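Local atomic coordinates of cryptic loci regulator 2 (Schizosaccharomyces pombe 972h-, PDB entry 5IKJ), a protein that promotes transcriptional silencing at heterochromatic loci, acting upstream of histone deacetylases as part of the SHREC repressor complex and supporting proper nucleosome positioning. Residues C331-P342 / D377-K388; D423-L431 / E483-V491. All coordinates share one frame; numbering follows the deposited sequence.

Contact 1 of 2, residues C331-P342 / D377-K388; sequences CQTWNLFGIFQP and DHFYGIFRGAEK
Gly338 O accepts a hydrogen bond from Tyr380 N, 2.7 Å away, with the donor standing above the carbonyl plane. The same oxygen lies 3.4 Å from Phe379 CA in a CA-H...O contact and meets the edge of the Tyr380 ring. Gly338 has positive phi, and a CB there would run into Tyr380 CB, so glycine suits the place. Phe337 N bonds to Gly381 O at 3.2 Å, and the Phe337 ring lies with one face over the Gly381 backbone. Phe337 CG sits between the backbone N and the carbonyl carbon (chi1 56°), which folds the ring across the partner strand; any CB on Gly381 would strike Phe337 CZ. On the sheet's other face, Phe379 is sandwiched: Leu336 CD1 rests over one side, 4.1 Å from the ring centroid, and Ile339 CG1 over the opposite one. Farther along, Phe340 receives the edge of Tyr380 in a T-shaped pair with planes at 64°, while Pro342 CG makes a CH-pi contact over the His378 ring face, 3.5 Å from its centroid. His378 ND1 is hydrogen-bonded to Asp416 OD1. At the far end Gly385 N reaches Thr333 O at 2.9 Å; the positive phi of Gly385 suits glycine at the second position of the type II' turn Arg384-Glu387, where a CB would also run into Cys331 O. Tyr380 and Gly381 both face Phe337, the classic beta bulge of an antiparallel ladder.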
# COMPACT_ATOMS: atom_id res chain seq x y z
N CYS A 331 8.42 16.02 -14.71
CA CYS A 331 7.76 16.85 -13.71
C CYS A 331 6.68 17.74 -14.29
O CYS A 331 6.17 18.62 -13.58
CB CYS A 331 8.80 17.69 -12.97
SG CYS A 331 9.98 16.68 -12.03
N GLN A 332 6.31 17.55 -15.56
CA GLN A 332 5.14 18.17 -16.14
C GLN A 332 3.99 17.20 -16.30
O GLN A 332 2.91 17.60 -16.75
CB GLN A 332 5.48 18.79 -17.50
CG GLN A 332 6.38 20.01 -17.42
CD GLN A 332 6.28 20.88 -18.66
OE1 GLN A 332 6.09 20.38 -19.77
NE2 GLN A 332 6.40 22.19 -18.47
N THR A 333 4.18 15.93 -15.96
CA THR A 333 3.17 14.90 -16.17
C THR A 333 2.40 14.63 -14.88
O THR A 333 2.73 15.12 -13.80
CB THR A 333 3.81 13.61 -16.68
OG1 THR A 333 4.67 13.07 -15.66
CG2 THR A 333 4.61 13.85 -17.94
N TRP A 334 1.35 13.82 -15.02
CA TRP A 334 0.61 13.29 -13.89
C TRP A 334 -0.13 12.05 -14.35
O TRP A 334 -0.51 11.93 -15.52
CB TRP A 334 -0.36 14.31 -13.30
CG TRP A 334 -1.43 14.77 -14.25
CD1 TRP A 334 -1.35 15.81 -15.13
CD2 TRP A 334 -2.74 14.22 -14.41
NE1 TRP A 334 -2.53 15.94 -15.83
CE2 TRP A 334 -3.40 14.97 -15.40
CE3 TRP A 334 -3.42 13.16 -13.80
CZ2 TRP A 334 -4.70 14.69 -15.81
CZ3 TRP A 334 -4.72 12.88 -14.21
CH2 TRP A 334 -5.34 13.65 -15.20
N ASN A 335 -0.33 11.11 -13.42
CA ASN A 335 -1.04 9.88 -13.75
C ASN A 335 -1.71 9.31 -12.51
O ASN A 335 -1.07 9.19 -11.46
CB ASN A 335 -0.09 8.84 -14.37
CG ASN A 335 1.08 8.51 -13.47
OD1 ASN A 335 1.96 9.34 -13.23
ND2 ASN A 335 1.12 7.27 -12.98
N LEU A 336 -2.99 8.97 -12.63
CA LEU A 336 -3.69 8.25 -11.58
C LEU A 336 -3.23 6.79 -11.55
O LEU A 336 -2.79 6.24 -12.56
CB LEU A 336 -5.20 8.31 -11.81
CG LEU A 336 -5.93 9.63 -11.57
CD1 LEU A 336 -7.21 9.67 -12.39
CD2 LEU A 336 -6.25 9.81 -10.09
N PHE A 337 -3.36 6.17 -10.39
CA PHE A 337 -3.04 4.76 -10.25
C PHE A 337 -3.81 4.18 -9.06
O PHE A 337 -4.22 4.91 -8.15
CB PHE A 337 -1.53 4.53 -10.06
CG PHE A 337 -0.94 5.28 -8.90
CD1 PHE A 337 -0.99 4.75 -7.62
CD2 PHE A 337 -0.32 6.50 -9.09
CE1 PHE A 337 -0.45 5.43 -6.55
CE2 PHE A 337 0.23 7.19 -8.03
CZ PHE A 337 0.16 6.65 -6.76
N GLY A 338 -3.98 2.87 -9.09
CA GLY A 338 -4.57 2.16 -7.97
C GLY A 338 -6.07 2.31 -7.86
O GLY A 338 -6.58 2.73 -6.81
N ILE A 339 -6.80 1.98 -8.93
CA ILE A 339 -8.25 2.05 -8.88
C ILE A 339 -8.77 1.00 -7.91
O ILE A 339 -8.23 -0.11 -7.81
CB ILE A 339 -8.84 1.85 -10.29
CG1 ILE A 339 -10.32 2.22 -10.31
CG2 ILE A 339 -8.64 0.42 -10.77
CD1 ILE A 339 -10.90 2.37 -11.71
N PHE A 340 -9.84 1.34 -7.19
CA PHE A 340 -10.44 0.42 -6.24
C PHE A 340 -11.90 0.78 -6.05
O PHE A 340 -12.36 1.85 -6.47
CB PHE A 340 -9.70 0.45 -4.90
CG PHE A 340 -9.93 1.70 -4.10
CD1 PHE A 340 -9.26 2.87 -4.42
CD2 PHE A 340 -10.81 1.71 -3.04
CE1 PHE A 340 -9.47 4.02 -3.70
CE2 PHE A 340 -11.03 2.86 -2.31
CZ PHE A 340 -10.36 4.02 -2.64
N GLN A 341 -12.63 -0.13 -5.41
CA GLN A 341 -14.03 0.10 -5.08
C GLN A 341 -14.14 0.46 -3.61
O GLN A 341 -13.83 -0.38 -2.75
CB GLN A 341 -14.87 -1.14 -5.38
CG GLN A 341 -15.02 -1.45 -6.86
CD GLN A 341 -15.81 -0.38 -7.59
OE1 GLN A 341 -16.52 0.41 -6.98
NE2 GLN A 341 -15.70 -0.36 -8.92
N PRO A 342 -14.57 1.67 -3.25
CA PRO A 342 -14.78 1.98 -1.83
C PRO A 342 -15.71 0.97 -1.19
O PRO A 342 -16.57 0.38 -1.84
CB PRO A 342 -15.41 3.38 -1.86
CG PRO A 342 -14.93 3.98 -3.14
CD PRO A 342 -14.82 2.84 -4.11
N ASP A 377 -15.00 6.80 -10.34
CA ASP A 377 -13.85 5.92 -10.18
C ASP A 377 -12.94 6.49 -9.10
O ASP A 377 -12.61 7.68 -9.13
CB ASP A 377 -13.09 5.77 -11.50
CG ASP A 377 -13.83 4.94 -12.52
OD1 ASP A 377 -14.70 4.13 -12.11
OD2 ASP A 377 -13.55 5.08 -13.72
N HIS A 378 -12.56 5.65 -8.15
CA HIS A 378 -11.73 6.06 -7.03
C HIS A 378 -10.33 5.46 -7.17
O HIS A 378 -10.16 4.37 -7.71
CB HIS A 378 -12.36 5.63 -5.70
CG HIS A 378 -13.72 6.23 -5.47
ND1 HIS A 378 -13.92 7.28 -4.60
CD2 HIS A 378 -14.93 5.93 -6.00
CE1 HIS A 378 -15.20 7.61 -4.61
NE2 HIS A 378 -15.84 6.80 -5.44
N PHE A 379 -9.34 6.19 -6.67
CA PHE A 379 -7.94 5.85 -6.92
C PHE A 379 -7.12 6.00 -5.65
O PHE A 379 -7.31 6.95 -4.88
CB PHE A 379 -7.36 6.73 -8.03
CG PHE A 379 -7.96 6.48 -9.38
CD1 PHE A 379 -7.43 5.51 -10.21
CD2 PHE A 379 -9.06 7.20 -9.81
CE1 PHE A 379 -7.98 5.27 -11.45
CE2 PHE A 379 -9.62 6.96 -11.05
CZ PHE A 379 -9.07 5.99 -11.87
N TYR A 380 -6.20 5.06 -5.45
CA TYR A 380 -5.31 5.11 -4.29
C TYR A 380 -4.47 6.38 -4.27
O TYR A 380 -4.22 6.96 -3.21
CB TYR A 380 -4.39 3.89 -4.29
CG TYR A 380 -4.75 2.82 -3.29
CD1 TYR A 380 -5.70 1.86 -3.59
CD2 TYR A 380 -4.12 2.76 -2.06
CE1 TYR A 380 -6.02 0.87 -2.68
CE2 TYR A 380 -4.43 1.79 -1.15
CZ TYR A 380 -5.38 0.84 -1.46
OH TYR A 380 -5.67 -0.13 -0.53
N GLY A 381 -4.01 6.82 -5.44
CA GLY A 381 -3.06 7.92 -5.46
C GLY A 381 -2.89 8.48 -6.85
O GLY A 381 -3.53 8.05 -7.81
N ILE A 382 -1.98 9.45 -6.94
CA ILE A 382 -1.75 10.19 -8.18
C ILE A 382 -0.35 10.80 -8.13
O ILE A 382 0.04 11.38 -7.11
CB ILE A 382 -2.82 11.27 -8.38
CG1 ILE A 382 -2.69 11.92 -9.75
CG2 ILE A 382 -2.72 12.33 -7.28
CD1 ILE A 382 -3.88 12.79 -10.13
N PHE A 383 0.41 10.66 -9.21
CA PHE A 383 1.65 11.40 -9.36
C PHE A 383 1.31 12.81 -9.82
O PHE A 383 0.66 12.99 -10.85
CB PHE A 383 2.57 10.73 -10.37
CG PHE A 383 3.39 9.61 -9.81
CD1 PHE A 383 4.57 9.87 -9.12
CD2 PHE A 383 3.00 8.29 -9.97
CE1 PHE A 383 5.33 8.84 -8.60
CE2 PHE A 383 3.77 7.26 -9.46
CZ PHE A 383 4.93 7.53 -8.77
N ARG A 384 1.75 13.81 -9.06
CA ARG A 384 1.63 15.21 -9.47
C ARG A 384 3.03 15.70 -9.77
O ARG A 384 3.78 16.08 -8.87
CB ARG A 384 0.96 16.06 -8.39
CG ARG A 384 0.76 17.50 -8.83
CD ARG A 384 0.36 18.42 -7.70
NE ARG A 384 0.14 19.78 -8.21
CZ ARG A 384 1.12 20.63 -8.52
NH1 ARG A 384 2.39 20.28 -8.37
NH2 ARG A 384 0.82 21.84 -8.97
N GLY A 385 3.39 15.70 -11.06
CA GLY A 385 4.72 16.11 -11.46
C GLY A 385 5.80 15.31 -10.77
O GLY A 385 5.95 14.11 -11.00
N ALA A 386 6.55 15.97 -9.89
CA ALA A 386 7.68 15.34 -9.21
C ALA A 386 7.26 14.49 -8.02
O ALA A 386 8.03 13.62 -7.60
CB ALA A 386 8.67 16.40 -8.74
N GLU A 387 6.07 14.71 -7.47
CA GLU A 387 5.68 14.15 -6.19
C GLU A 387 4.59 13.10 -6.34
O GLU A 387 3.82 13.11 -7.31
CB GLU A 387 5.20 15.25 -5.24
CG GLU A 387 6.29 16.25 -4.88
CD GLU A 387 5.75 17.50 -4.21
OE1 GLU A 387 4.61 17.90 -4.53
OE2 GLU A 387 6.47 18.09 -3.38
N LYS A 388 4.55 12.18 -5.38
CA LYS A 388 3.53 11.15 -5.30
C LYS A 388 2.53 11.53 -4.22
O LYS A 388 2.91 11.98 -3.13
CB LYS A 388 4.16 9.79 -4.98
CG LYS A 388 3.42 8.58 -5.51
CD LYS A 388 4.20 7.31 -5.23
CE LYS A 388 3.59 6.09 -5.91
NZ LYS A 388 4.53 4.94 -5.92

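Contact 2 of 2, residues D423-L431 / E483-V491; sequences DIVCFQGSL and EYVCPFADV
Phe427 and Phe488 lie side by side and point the same way, their planes only 6° apart but slid so far that the rings barely overlap; Phe427 CE1 touches Phe488 CD1 at 3.6 Å. Phe427 belongs to an antiparallel ladder between 425-431 and 483-487; Phe488 opens the 3-10 turn just after it, tied back by a hydrogen bond from Phe488 N to Val425 O (2.8 Å). The turn returns the chain so that the Val491 side chain crosses that of Phe427 at about a right angle, one valine methyl, CG2, covering the centre of a ring face in a CH-pi contact. Phe488 CG is anti to the backbone N, which lays its ring alongside Phe427, and Trp334 meets it edge-to-face. Gln428 and Val485 share the other face, CG against CG2. The extended Gln428 side chain crosses Glu483, amide and carboxylate planes 60° apart. A leucine in place of Gln428 would probably leave buried Glu483 OE1 without its amide donor, although OE2 would keep Ser415. Glu483 to Val485 also pair with a strand of another protein chain. In the hydrogen bond from Gln428 NE2 to Glu483 OE1 (2.6 Å), OE1 lies in the Gln428 amide plane and is approached nearly along its C-O axis.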
# COMPACT_ATOMS: atom_id res chain seq x y z
N ASP A 423 -15.59 13.86 -15.32
CA ASP A 423 -14.24 13.41 -15.65
C ASP A 423 -13.16 14.22 -14.95
O ASP A 423 -12.00 14.21 -15.38
CB ASP A 423 -14.00 13.42 -17.16
CG ASP A 423 -14.89 12.45 -17.91
OD1 ASP A 423 -15.33 11.46 -17.29
OD2 ASP A 423 -15.14 12.68 -19.11
N ILE A 424 -13.49 14.93 -13.87
CA ILE A 424 -12.55 15.79 -13.16
C ILE A 424 -12.01 15.03 -11.96
O ILE A 424 -12.77 14.41 -11.21
CB ILE A 424 -13.22 17.11 -12.74
CG1 ILE A 424 -13.64 17.90 -13.98
CG2 ILE A 424 -12.28 17.93 -11.86
CD1 ILE A 424 -14.39 19.18 -13.69
N VAL A 425 -10.69 15.08 -11.78
CA VAL A 425 -10.05 14.49 -10.61
C VAL A 425 -10.33 15.37 -9.40
O VAL A 425 -10.01 16.57 -9.41
CB VAL A 425 -8.54 14.32 -10.84
CG1 VAL A 425 -7.86 13.73 -9.60
CG2 VAL A 425 -8.28 13.43 -12.06
N CYS A 426 -10.93 14.79 -8.37
CA CYS A 426 -11.30 15.53 -7.17
C CYS A 426 -10.57 14.98 -5.95
O CYS A 426 -10.43 13.76 -5.79
CB CYS A 426 -12.81 15.46 -6.92
SG CYS A 426 -13.82 16.02 -8.29
N PHE A 427 -10.10 15.89 -5.10
CA PHE A 427 -9.55 15.55 -3.80
C PHE A 427 -10.56 15.92 -2.72
O PHE A 427 -11.01 17.07 -2.66
CB PHE A 427 -8.24 16.30 -3.54
CG PHE A 427 -7.03 15.67 -4.18
CD1 PHE A 427 -7.01 15.39 -5.54
CD2 PHE A 427 -5.91 15.39 -3.42
CE1 PHE A 427 -5.89 14.82 -6.12
CE2 PHE A 427 -4.79 14.82 -4.00
CZ PHE A 427 -4.78 14.54 -5.35
N GLN A 428 -10.91 14.95 -1.88
CA GLN A 428 -11.81 15.18 -0.76
C GLN A 428 -11.05 14.94 0.54
O GLN A 428 -10.38 13.92 0.69
CB GLN A 428 -13.04 14.27 -0.82
CG GLN A 428 -14.04 14.49 0.31
CD GLN A 428 -15.05 13.38 0.43
OE1 GLN A 428 -15.79 13.09 -0.52
NE2 GLN A 428 -15.10 12.74 1.59
N GLY A 429 -11.16 15.88 1.47
CA GLY A 429 -10.53 15.71 2.77
C GLY A 429 -10.84 16.88 3.67
O GLY A 429 -11.53 17.84 3.29
N SER A 430 -10.33 16.79 4.90
CA SER A 430 -10.49 17.83 5.89
C SER A 430 -9.34 18.83 5.80
O SER A 430 -8.22 18.49 5.42
CB SER A 430 -10.54 17.23 7.30
OG SER A 430 -9.50 16.28 7.48
N LEU A 431 -9.64 20.08 6.15
CA LEU A 431 -8.69 21.18 6.05
C LEU A 431 -8.18 21.54 7.44
O LEU A 431 -8.95 21.60 8.40
CB LEU A 431 -9.35 22.40 5.41
CG LEU A 431 -10.07 22.13 4.08
CD1 LEU A 431 -10.79 23.38 3.59
CD2 LEU A 431 -9.09 21.63 3.02
N GLU A 483 -16.44 17.52 5.09
CA GLU A 483 -15.15 17.67 4.44
C GLU A 483 -15.35 18.54 3.21
O GLU A 483 -16.47 18.93 2.88
CB GLU A 483 -14.54 16.31 4.09
CG GLU A 483 -14.15 15.48 5.30
CD GLU A 483 -13.77 14.05 4.94
OE1 GLU A 483 -13.96 13.66 3.77
OE2 GLU A 483 -13.27 13.33 5.83
N TYR A 484 -14.25 18.87 2.53
CA TYR A 484 -14.30 19.74 1.37
C TYR A 484 -13.70 19.04 0.16
O TYR A 484 -12.86 18.14 0.29
CB TYR A 484 -13.58 21.06 1.64
CG TYR A 484 -14.37 21.97 2.55
CD1 TYR A 484 -14.33 21.80 3.93
CD2 TYR A 484 -15.15 22.99 2.04
CE1 TYR A 484 -15.05 22.63 4.77
CE2 TYR A 484 -15.87 23.83 2.87
CZ TYR A 484 -15.82 23.64 4.23
OH TYR A 484 -16.54 24.46 5.07
N VAL A 485 -14.15 19.46 -1.02
CA VAL A 485 -13.76 18.85 -2.28
C VAL A 485 -13.20 19.94 -3.18
O VAL A 485 -13.89 20.93 -3.46
CB VAL A 485 -14.93 18.14 -2.98
CG1 VAL A 485 -14.46 17.45 -4.25
CG2 VAL A 485 -15.58 17.13 -2.03
N CYS A 486 -11.96 19.76 -3.64
CA CYS A 486 -11.37 20.65 -4.61
C CYS A 486 -10.85 19.83 -5.78
O CYS A 486 -10.52 18.66 -5.62
CB CYS A 486 -10.21 21.47 -4.01
SG CYS A 486 -8.75 20.48 -3.60
N PRO A 487 -10.78 20.42 -6.97
CA PRO A 487 -10.22 19.69 -8.11
C PRO A 487 -8.71 19.55 -7.99
O PRO A 487 -8.04 20.29 -7.27
CB PRO A 487 -10.60 20.56 -9.32
CG PRO A 487 -10.68 21.94 -8.76
CD PRO A 487 -11.19 21.79 -7.35
N PHE A 488 -8.18 18.55 -8.70
CA PHE A 488 -6.74 18.38 -8.79
C PHE A 488 -6.05 19.68 -9.18
O PHE A 488 -4.89 19.90 -8.81
CB PHE A 488 -6.43 17.27 -9.79
CG PHE A 488 -4.99 16.84 -9.83
CD1 PHE A 488 -4.24 16.73 -8.66
CD2 PHE A 488 -4.39 16.50 -11.03
CE1 PHE A 488 -2.92 16.33 -8.71
CE2 PHE A 488 -3.07 16.09 -11.08
CZ PHE A 488 -2.34 16.00 -9.92
N ALA A 489 -6.75 20.55 -9.91
CA ALA A 489 -6.17 21.82 -10.33
C ALA A 489 -5.75 22.69 -9.15
O ALA A 489 -4.85 23.52 -9.29
CB ALA A 489 -7.17 22.58 -11.20
N ASP A 490 -6.39 22.52 -8.00
CA ASP A 490 -6.11 23.35 -6.83
C ASP A 490 -5.18 22.66 -5.83
O ASP A 490 -4.93 23.23 -4.76
CB ASP A 490 -7.42 23.75 -6.14
CG ASP A 490 -8.19 24.79 -6.93
OD1 ASP A 490 -7.56 25.62 -7.60
OD2 ASP A 490 -9.44 24.77 -6.88
N VAL A 491 -4.69 21.47 -6.14
CA VAL A 491 -3.67 20.82 -5.33
C VAL A 491 -2.31 21.31 -5.81
O VAL A 491 -1.99 21.22 -7.00
CB VAL A 491 -3.77 19.29 -5.42
CG1 VAL A 491 -2.69 18.63 -4.58
CG2 VAL A 491 -5.15 18.82 -4.98

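Contacts 1 and 2 follow one another along the chain and belong to the same mixed sheet, their centres about 13 Å apart, with strand 411-419 pairing with both 377-384 and 425-436. Ile382 of contact 1 is an apolar link between them: its CD1 touches Phe488 CE2 at 3.5 Å, and its CG2 touches Phe427 CZ at 3.6 Å. A branched aliphatic side chain can serve two rings in this way. Arg384 joins them too, its CG packing on Phe488 CZ and its NE making a weak hydrogen bond to Val491 O. Neither contact includes a ligand of the zinc ion, which is bound by His189, Cys204, Cys206 and Cys209.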